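Local coordinates for ABC transporter, solute-binding protein (Staphylococcus aureus, PDB 6LKK) that binds glucose 6-phosphate as a solute-binding protein and serves as the sugar-phosphate sensor of a two-component signalling system, at residues S7-N12 with N214-A219; S11-P16 with A248-K253; E20-K23 with K28-I31. All blocks are in the same frame, centred on the assembly; numbering follows the deposited sequence.

Contact 1. Residues S7-N12 with N214-A219; sequences SPYQSN and NVDGIA. With G6P (6-O-phosphono-alpha-D-glucopyranose), chain B.
Tyr9 and Asp216 meet through the phenol hydroxyl, which lies 2.6 Å from its acceptor: Tyr9 OH donates to Asp216 OD2. The carboxylate oxygen comes to the ring at its edge, close to the ring plane, while the two flat groups are turned 56° apart. On the carboxylate side, the phenol arrives on the anti side of OD2, 23° out of the carboxylate plane. Tyr9 has its CG beside the backbone N and anti to the carbonyl carbon (chi1 -72°), which throws the ring across from the loop to the strand although the two CA atoms are 10.1 Å apart. Bound glucose 6-phosphate ties the same group down: its O3 gives a hydrogen bond to Asp216 OD2 at 2.7 Å and its O2 another to Asp216 OD1, so OD2 takes two donors and both oxygens face the sugar. This is the ligand pocket of a periplasmic-binding-protein fold; here strand 213-221 and the loop leading into helix 11-25 both line it. Asn214, two residues back on that strand, donates from ND2 to O2 of the sugar in a nearly straight bond (3.0 Å), and its OD1 is held by Gln142 NE2. At the root of the tyrosine, Ser7 OG accepts from Tyr9 N at 3.1 Å in an ST turn, and Pro8 CB packs 3.3 Å from O6 of the sugar.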
loop_
_atom_site.group_PDB
_atom_site.type_symbol
_atom_site.label_atom_id
_atom_site.label_comp_id
_atom_site.label_asym_id
_atom_site.label_seq_id
_atom_site.Cartn_x
_atom_site.Cartn_y
_atom_site.Cartn_z
ATOM N N SER A 7 0.646 -0.337 11.573
ATOM C CA SER A 7 0.292 -0.708 10.207
ATOM C C SER A 7 -0.667 0.278 9.551
ATOM O O SER A 7 -1.687 0.644 10.147
ATOM C CB SER A 7 -0.336 -2.099 10.177
ATOM O OG SER A 7 -0.658 -2.460 8.845
ATOM N N PRO A 8 -0.385 0.718 8.319
ATOM C CA PRO A 8 -1.388 1.480 7.561
ATOM C C PRO A 8 -2.470 0.621 6.932
ATOM O O PRO A 8 -3.414 1.179 6.353
ATOM C CB PRO A 8 -0.547 2.173 6.480
ATOM C CG PRO A 8 0.580 1.230 6.252
ATOM C CD PRO A 8 0.902 0.655 7.603
ATOM N N TYR A 9 -2.365 -0.705 7.007
ATOM C CA TYR A 9 -3.407 -1.563 6.464
ATOM C C TYR A 9 -4.724 -1.322 7.187
ATOM O O TYR A 9 -4.756 -0.922 8.353
ATOM C CB TYR A 9 -3.042 -3.042 6.599
ATOM C CG TYR A 9 -1.946 -3.529 5.681
ATOM C CD1 TYR A 9 -2.075 -3.438 4.304
ATOM C CD2 TYR A 9 -0.801 -4.120 6.194
ATOM C CE1 TYR A 9 -1.077 -3.895 3.463
ATOM C CE2 TYR A 9 0.198 -4.581 5.364
ATOM C CZ TYR A 9 0.057 -4.468 4.002
ATOM O OH TYR A 9 1.052 -4.927 3.172
ATOM N N GLN A 10 -5.818 -1.595 6.487
ATOM C CA GLN A 10 -7.126 -1.614 7.121
ATOM C C GLN A 10 -7.280 -2.877 7.958
ATOM O O GLN A 10 -6.693 -3.921 7.667
ATOM C CB GLN A 10 -8.233 -1.534 6.070
ATOM C CG GLN A 10 -8.264 -0.209 5.329
ATOM C CD GLN A 10 -8.557 0.964 6.245
ATOM O OE1 GLN A 10 -9.671 1.112 6.746
ATOM N NE2 GLN A 10 -7.552 1.800 6.475
ATOM N N SER A 11 -8.084 -2.768 9.016
ATOM C CA SER A 11 -8.223 -3.872 9.961
ATOM C C SER A 11 -8.681 -5.155 9.272
ATOM O O SER A 11 -8.227 -6.251 9.622
ATOM C CB SER A 11 -9.204 -3.484 11.066
ATOM O OG SER A 11 -9.242 -4.472 12.080
ATOM N N ASN A 12 -9.582 -5.045 8.291
ATOM C CA ASN A 12 -10.162 -6.245 7.696
ATOM C C ASN A 12 -9.119 -7.129 7.027
ATOM O O ASN A 12 -9.351 -8.334 6.878
ATOM C CB ASN A 12 -11.243 -5.870 6.679
ATOM C CG ASN A 12 -10.670 -5.293 5.401
ATOM O OD1 ASN A 12 -9.956 -4.293 5.423
ATOM N ND2 ASN A 12 -10.975 -5.932 4.275
ATOM N N ASN A 214 3.262 -1.444 -5.554
ATOM C CA ASN A 214 3.871 -1.287 -4.243
ATOM C C ASN A 214 4.394 -2.630 -3.755
ATOM O O ASN A 214 3.676 -3.633 -3.780
ATOM C CB ASN A 214 2.864 -0.742 -3.232
ATOM C CG ASN A 214 2.314 0.610 -3.617
ATOM O OD1 ASN A 214 2.841 1.282 -4.502
ATOM N ND2 ASN A 214 1.247 1.023 -2.941
ATOM N N VAL A 215 5.639 -2.648 -3.299
ATOM C CA VAL A 215 6.184 -3.785 -2.573
ATOM C C VAL A 215 6.060 -3.436 -1.095
ATOM O O VAL A 215 6.877 -2.689 -0.546
ATOM C CB VAL A 215 7.629 -4.089 -2.977
ATOM C CG1 VAL A 215 8.115 -5.357 -2.286
ATOM C CG2 VAL A 215 7.740 -4.234 -4.491
ATOM N N ASP A 216 5.011 -3.948 -0.455
ATOM C CA ASP A 216 4.804 -3.714 0.967
ATOM C C ASP A 216 5.841 -4.483 1.779
ATOM O O ASP A 216 6.271 -5.573 1.398
ATOM C CB ASP A 216 3.394 -4.138 1.380
ATOM C CG ASP A 216 2.309 -3.290 0.734
ATOM O OD1 ASP A 216 2.636 -2.318 0.018
ATOM O OD2 ASP A 216 1.117 -3.599 0.951
ATOM N N GLY A 217 6.247 -3.903 2.914
ATOM C CA GLY A 217 7.334 -4.450 3.698
ATOM C C GLY A 217 6.972 -4.624 5.161
ATOM O O GLY A 217 5.926 -4.166 5.635
ATOM N N ILE A 218 7.868 -5.315 5.873
ATOM C CA ILE A 218 7.778 -5.532 7.312
ATOM C C ILE A 218 9.134 -5.215 7.924
ATOM O O ILE A 218 10.174 -5.609 7.384
ATOM C CB ILE A 218 7.372 -6.979 7.660
ATOM C CG1 ILE A 218 5.968 -7.285 7.150
ATOM C CG2 ILE A 218 7.428 -7.206 9.167
ATOM C CD1 ILE A 218 5.643 -8.762 7.150
ATOM N N ALA A 219 9.122 -4.531 9.067
ATOM C CA ALA A 219 10.351 -4.126 9.734
ATOM C C ALA A 219 10.201 -4.271 11.243
ATOM O O ALA A 219 9.106 -4.121 11.794
ATOM C CB ALA A 219 10.725 -2.679 9.393
HETATM C C1 G6P B . -0.441 1.602 0.219
HETATM C C2 G6P B . 0.244 0.263 0.586
HETATM C C3 G6P B . -0.401 -0.478 1.698
HETATM C C4 G6P B . -0.914 0.438 2.718
HETATM C C5 G6P B . -2.068 1.243 2.130
HETATM C C6 G6P B . -2.520 2.292 3.094
HETATM O O1 G6P B . -0.693 1.650 -1.153
HETATM O O2 G6P B . 0.291 -0.597 -0.565
HETATM O O3 G6P B . 0.616 -1.377 2.322
HETATM O O4 G6P B . -1.410 -0.306 3.859
HETATM O O5 G6P B . -1.709 1.930 0.874
HETATM O O6 G6P B . -1.427 3.130 3.397
HETATM P P G6P B . -1.604 4.808 3.284
HETATM O O1P G6P B . -0.320 5.444 3.786
HETATM O O2P G6P B . -2.791 5.271 4.151
HETATM O O3P G6P B . -1.831 5.187 1.867
#

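Contact 2. Residues S11-P16 with A248-K253; sequences SNLIRP and AEFDAK
Phe250 lays its ring over the isobutyl end of Leu13, with one methyl doing the touching. Leu13 CD1 stands 3.8 Å from the centroid of the Phe250 ring and only 15° off the ring normal, a CH-pi contact over the face; its nearest ring atom is CG of Phe250, at 3.7 Å, so the methyl sits toward the root of the ring. Leu13 reaches there with CG anti to its backbone N (chi1 179°), the side chain running obliquely across that of Phe250. The far end of the ring lies against main chain instead: Phe250 CZ is 3.3 Å from Asn12 O, and the approach is oblique to the ring. On the opposite face lies Glu249 CG, 3.7 Å above the plane, so the aromatic ring is held between a methyl of one helix and a methylene of its own. The first turn of helix 11-25 thus packs on the last turn of helix 240-250; Asp251, the first residue past that helix, has positive phi and turns the chain out of it. Helix 189-197 closes the neighbourhood, with Gln190 against Leu13, Arg193 against Phe250, and Thr194 OG1 bonded to Asn12 ND2; Arg193 also forms a salt bridge with Asp251. The Asn12 carbonyl oxygen is not hydrogen-bonded to the ring, and in joining two helix ends by an aromatic face and a methyl the contact relies on shape and dispersion.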
loop_
_atom_site.group_PDB
_atom_site.type_symbol
_atom_site.label_atom_id
_atom_site.label_comp_id
_atom_site.label_asym_id
_atom_site.label_seq_id
_atom_site.Cartn_x
_atom_site.Cartn_y
_atom_site.Cartn_z
ATOM N N SER A 11 -8.084 -2.768 9.016
ATOM C CA SER A 11 -8.223 -3.872 9.961
ATOM C C SER A 11 -8.681 -5.155 9.272
ATOM O O SER A 11 -8.227 -6.251 9.622
ATOM C CB SER A 11 -9.204 -3.484 11.066
ATOM O OG SER A 11 -9.242 -4.472 12.080
ATOM N N ASN A 12 -9.582 -5.045 8.291
ATOM C CA ASN A 12 -10.162 -6.245 7.696
ATOM C C ASN A 12 -9.119 -7.129 7.027
ATOM O O ASN A 12 -9.351 -8.334 6.878
ATOM C CB ASN A 12 -11.243 -5.870 6.679
ATOM C CG ASN A 12 -10.670 -5.293 5.401
ATOM O OD1 ASN A 12 -9.956 -4.293 5.423
ATOM N ND2 ASN A 12 -10.975 -5.932 4.275
ATOM N N LEU A 13 -7.976 -6.569 6.626
ATOM C CA LEU A 13 -6.963 -7.369 5.949
ATOM C C LEU A 13 -6.067 -8.104 6.940
ATOM O O LEU A 13 -5.683 -9.254 6.692
ATOM C CB LEU A 13 -6.112 -6.488 5.029
ATOM C CG LEU A 13 -4.991 -7.214 4.275
ATOM C CD1 LEU A 13 -5.563 -8.200 3.273
ATOM C CD2 LEU A 13 -4.070 -6.223 3.586
ATOM N N ILE A 14 -5.708 -7.463 8.053
ATOM C CA ILE A 14 -4.675 -7.988 8.934
ATOM C C ILE A 14 -5.205 -8.452 10.289
ATOM O O ILE A 14 -4.570 -9.305 10.920
ATOM C CB ILE A 14 -3.535 -6.967 9.138
ATOM C CG1 ILE A 14 -4.065 -5.659 9.732
ATOM C CG2 ILE A 14 -2.819 -6.707 7.817
ATOM C CD1 ILE A 14 -2.965 -4.722 10.204
ATOM N N ARG A 15 -6.332 -7.922 10.758
ATOM C CA ARG A 15 -6.835 -8.354 12.060
ATOM C C ARG A 15 -7.106 -9.852 12.104
ATOM O O ARG A 15 -6.739 -10.486 13.111
ATOM C CB ARG A 15 -8.092 -7.552 12.421
ATOM C CG ARG A 15 -8.578 -7.745 13.853
ATOM C CD ARG A 15 -7.557 -7.262 14.868
ATOM N NE ARG A 15 -6.711 -8.346 15.355
ATOM C CZ ARG A 15 -5.808 -8.214 16.322
ATOM N NH1 ARG A 15 -5.620 -7.040 16.911
ATOM N NH2 ARG A 15 -5.088 -9.260 16.703
ATOM N N PRO A 16 -7.707 -10.479 11.089
ATOM C CA PRO A 16 -7.931 -11.933 11.176
ATOM C C PRO A 16 -6.651 -12.751 11.273
ATOM O O PRO A 16 -6.540 -13.599 12.168
ATOM C CB PRO A 16 -8.716 -12.237 9.894
ATOM C CG PRO A 16 -9.378 -10.956 9.550
ATOM C CD PRO A 16 -8.390 -9.895 9.922
ATOM N N ALA A 248 -5.849 -16.691 -0.898
ATOM C CA ALA A 248 -7.132 -17.367 -1.060
ATOM C C ALA A 248 -8.290 -16.489 -0.610
ATOM O O ALA A 248 -9.322 -16.414 -1.289
ATOM C CB ALA A 248 -7.127 -18.682 -0.280
ATOM N N GLU A 249 -8.142 -15.812 0.528
ATOM C CA GLU A 249 -9.269 -15.092 1.107
ATOM C C GLU A 249 -9.445 -13.700 0.512
ATOM O O GLU A 249 -10.583 -13.238 0.378
ATOM C CB GLU A 249 -9.105 -14.990 2.624
ATOM C CG GLU A 249 -10.190 -14.163 3.298
ATOM C CD GLU A 249 -10.243 -14.373 4.799
ATOM O OE1 GLU A 249 -11.143 -13.798 5.447
ATOM O OE2 GLU A 249 -9.389 -15.114 5.331
ATOM N N PHE A 250 -8.354 -13.025 0.143
ATOM C CA PHE A 250 -8.416 -11.622 -0.250
ATOM C C PHE A 250 -7.981 -11.344 -1.680
ATOM O O PHE A 250 -7.996 -10.179 -2.094
ATOM C CB PHE A 250 -7.544 -10.773 0.685
ATOM C CG PHE A 250 -7.986 -10.790 2.116
ATOM C CD1 PHE A 250 -9.007 -9.962 2.550
ATOM C CD2 PHE A 250 -7.365 -11.618 3.036
ATOM C CE1 PHE A 250 -9.406 -9.968 3.871
ATOM C CE2 PHE A 250 -7.760 -11.628 4.358
ATOM C CZ PHE A 250 -8.782 -10.802 4.777
ATOM N N ASP A 251 -7.586 -12.358 -2.450
ATOM C CA ASP A 251 -6.915 -12.122 -3.727
ATOM C C ASP A 251 -5.672 -11.263 -3.530
ATOM O O ASP A 251 -5.321 -10.442 -4.383
ATOM C CB ASP A 251 -7.851 -11.467 -4.750
ATOM C CG ASP A 251 -9.060 -12.320 -5.066
ATOM O OD1 ASP A 251 -8.879 -13.443 -5.587
ATOM O OD2 ASP A 251 -10.191 -11.869 -4.791
ATOM N N ALA A 252 -5.014 -11.421 -2.386
ATOM C CA ALA A 252 -3.725 -10.781 -2.196
ATOM C C ALA A 252 -2.739 -11.321 -3.221
ATOM O O ALA A 252 -2.938 -12.383 -3.813
ATOM C CB ALA A 252 -3.200 -11.025 -0.782
ATOM N N LYS A 253 -1.667 -10.567 -3.435
ATOM C CA LYS A 253 -0.582 -10.985 -4.314
ATOM C C LYS A 253 0.620 -11.312 -3.437
ATOM O O LYS A 253 1.258 -10.412 -2.879
ATOM C CB LYS A 253 -0.275 -9.907 -5.347
ATOM C CG LYS A 253 -1.372 -9.785 -6.399
ATOM C CD LYS A 253 -1.107 -8.660 -7.383
ATOM C CE LYS A 253 -2.047 -8.735 -8.580
ATOM N NZ LYS A 253 -3.481 -8.609 -8.198
#

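Contact 3. Residues E20-K23 with K28-I31; sequences EFEK and KIEI
Glu22 OE2 is the polar centre of this contact and takes two donors from residues 28-31. Ile29 N gives it an almost straight bond, 2.8 Å from Ile29 N to Glu22 OE2 with an angle of 171° at the hydrogen, arriving on the anti side, tilted 26° out of the carboxylate plane. Lys28 NZ comes to the other side, onto the syn lone pair, in a salt bridge of 2.7 Å from Lys28 NZ to Glu22 OE2. Glu22 reaches across because its chain is extended beyond CG, whereas Lys28 begins by pointing away from the helix and has to double back, bending at chi2 (84°) and again at chi4. The returning ammonium also bonds Ile29 O, at 3.1 Å from Lys28 NZ, standing above the carbonyl plane. Beside it an apolar pair packs: the Ile29 CD1 methyl meets the Phe21 ring at CD2, 3.4 Å away, the two side chains crossing at about a right angle. Further out, Arg15, two turns earlier in the helix, binds the same pair of acceptors, with NH2 to Glu22 OE2 and NH1 to Ile29 O. Phe21 continues outward to Tyr236, edge-to-face, and to Lys232 and Leu233 of helix 230-237. The setting is a beta-alpha-beta unit, strand 2-7, helix 11-25, strand 28-33, in which strand 28-33 returns parallel to strand 2-7 against the helix. With a backbone N-H, a lysine and an arginine all directed at one oxygen, Glu22 is probably held firmly as the anionic carboxylate, pinning residues 28-29 to the helix.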
loop_
_atom_site.group_PDB
_atom_site.type_symbol
_atom_site.label_atom_id
_atom_site.label_comp_id
_atom_site.label_asym_id
_atom_site.label_seq_id
_atom_site.Cartn_x
_atom_site.Cartn_y
_atom_site.Cartn_z
ATOM N N GLU A 20 -5.215 -15.219 14.252
ATOM C CA GLU A 20 -4.748 -16.598 14.169
ATOM C C GLU A 20 -3.352 -16.740 14.756
ATOM O O GLU A 20 -3.014 -17.802 15.294
ATOM C CB GLU A 20 -4.772 -17.088 12.720
ATOM C CG GLU A 20 -4.302 -18.531 12.555
ATOM C CD GLU A 20 -5.013 -19.490 13.492
ATOM O OE1 GLU A 20 -6.262 -19.463 13.537
ATOM O OE2 GLU A 20 -4.323 -20.262 14.190
ATOM N N PHE A 21 -2.530 -15.692 14.669
ATOM C CA PHE A 21 -1.237 -15.720 15.344
ATOM C C PHE A 21 -1.416 -15.731 16.857
ATOM O O PHE A 21 -0.722 -16.469 17.564
ATOM C CB PHE A 21 -0.381 -14.529 14.912
ATOM C CG PHE A 21 0.998 -14.528 15.511
ATOM C CD1 PHE A 21 2.037 -15.196 14.889
ATOM C CD2 PHE A 21 1.251 -13.868 16.702
ATOM C CE1 PHE A 21 3.307 -15.198 15.440
ATOM C CE2 PHE A 21 2.517 -13.865 17.256
ATOM C CZ PHE A 21 3.545 -14.533 16.624
ATOM N N GLU A 22 -2.339 -14.912 17.370
ATOM C CA GLU A 22 -2.698 -14.986 18.782
ATOM C C GLU A 22 -3.110 -16.402 19.158
ATOM O O GLU A 22 -2.688 -16.939 20.189
ATOM C CB GLU A 22 -3.840 -14.012 19.090
ATOM C CG GLU A 22 -3.554 -12.544 18.810
ATOM C CD GLU A 22 -4.633 -11.632 19.354
ATOM O OE1 GLU A 22 -5.744 -12.132 19.624
ATOM O OE2 GLU A 22 -4.373 -10.422 19.514
ATOM N N LYS A 23 -3.943 -17.023 18.320
ATOM C CA LYS A 23 -4.481 -18.345 18.622
ATOM C C LYS A 23 -3.401 -19.419 18.578
ATOM O O LYS A 23 -3.475 -20.401 19.325
ATOM C CB LYS A 23 -5.607 -18.660 17.636
ATOM C CG LYS A 23 -6.206 -20.052 17.732
ATOM C CD LYS A 23 -7.339 -20.200 16.724
ATOM C CE LYS A 23 -7.675 -21.655 16.447
ATOM N NZ LYS A 23 -8.159 -22.371 17.658
ATOM N N LYS A 28 -0.912 -11.628 22.634
ATOM C CA LYS A 28 -1.896 -10.607 22.296
ATOM C C LYS A 28 -1.247 -9.563 21.396
ATOM O O LYS A 28 -0.176 -9.036 21.717
ATOM C CB LYS A 28 -2.457 -9.942 23.555
ATOM C CG LYS A 28 -3.538 -8.894 23.282
ATOM C CD LYS A 28 -4.912 -9.527 23.112
ATOM C CE LYS A 28 -5.885 -8.580 22.421
ATOM N NZ LYS A 28 -5.653 -8.501 20.950
ATOM N N ILE A 29 -1.897 -9.267 20.273
ATOM C CA ILE A 29 -1.406 -8.287 19.312
ATOM C C ILE A 29 -2.360 -7.103 19.294
ATOM O O ILE A 29 -3.568 -7.272 19.092
ATOM C CB ILE A 29 -1.265 -8.893 17.905
ATOM C CG1 ILE A 29 -0.159 -9.946 17.901
ATOM C CG2 ILE A 29 -0.953 -7.799 16.880
ATOM C CD1 ILE A 29 -0.095 -10.747 16.633
ATOM N N GLU A 30 -1.812 -5.911 19.497
ATOM C CA GLU A 30 -2.539 -4.663 19.325
ATOM C C GLU A 30 -1.994 -3.947 18.098
ATOM O O GLU A 30 -0.786 -3.972 17.842
ATOM C CB GLU A 30 -2.412 -3.774 20.566
ATOM C CG GLU A 30 -3.013 -4.392 21.823
ATOM C CD GLU A 30 -2.972 -3.462 23.023
ATOM O OE1 GLU A 30 -2.181 -2.496 23.003
ATOM O OE2 GLU A 30 -3.735 -3.698 23.984
ATOM N N ILE A 31 -2.884 -3.322 17.332
ATOM C CA ILE A 31 -2.514 -2.641 16.096
ATOM C C ILE A 31 -2.655 -1.142 16.300
ATOM O O ILE A 31 -3.651 -0.672 16.862
ATOM C CB ILE A 31 -3.374 -3.092 14.901
ATOM C CG1 ILE A 31 -3.412 -4.620 14.791
ATOM C CG2 ILE A 31 -2.827 -2.478 13.614
ATOM C CD1 ILE A 31 -4.428 -5.128 13.785
#

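Overall arrangement
All three contacts draw on helix 11-25 or the loop that enters it. Contact 1 is the deepest, its centre about 6 Å from that of the chain, and its polar groups bond to the ligand, to each other and to neighbouring residues. Contact 2, about 11 Å from it centre to centre, is buried too but essentially apolar, joining two helix ends; Ile14 links the two by packing on Ser7 and Tyr9. Contact 3 lies about 22 Å from the chain centre, partly buried, where a salt bridge works beside an apolar pair. Arg15 connects it to contact 2's helical turn, and Ile14 again bridges, meeting Ile31. Contacts 1 and 3 reach the same sheet through different strands.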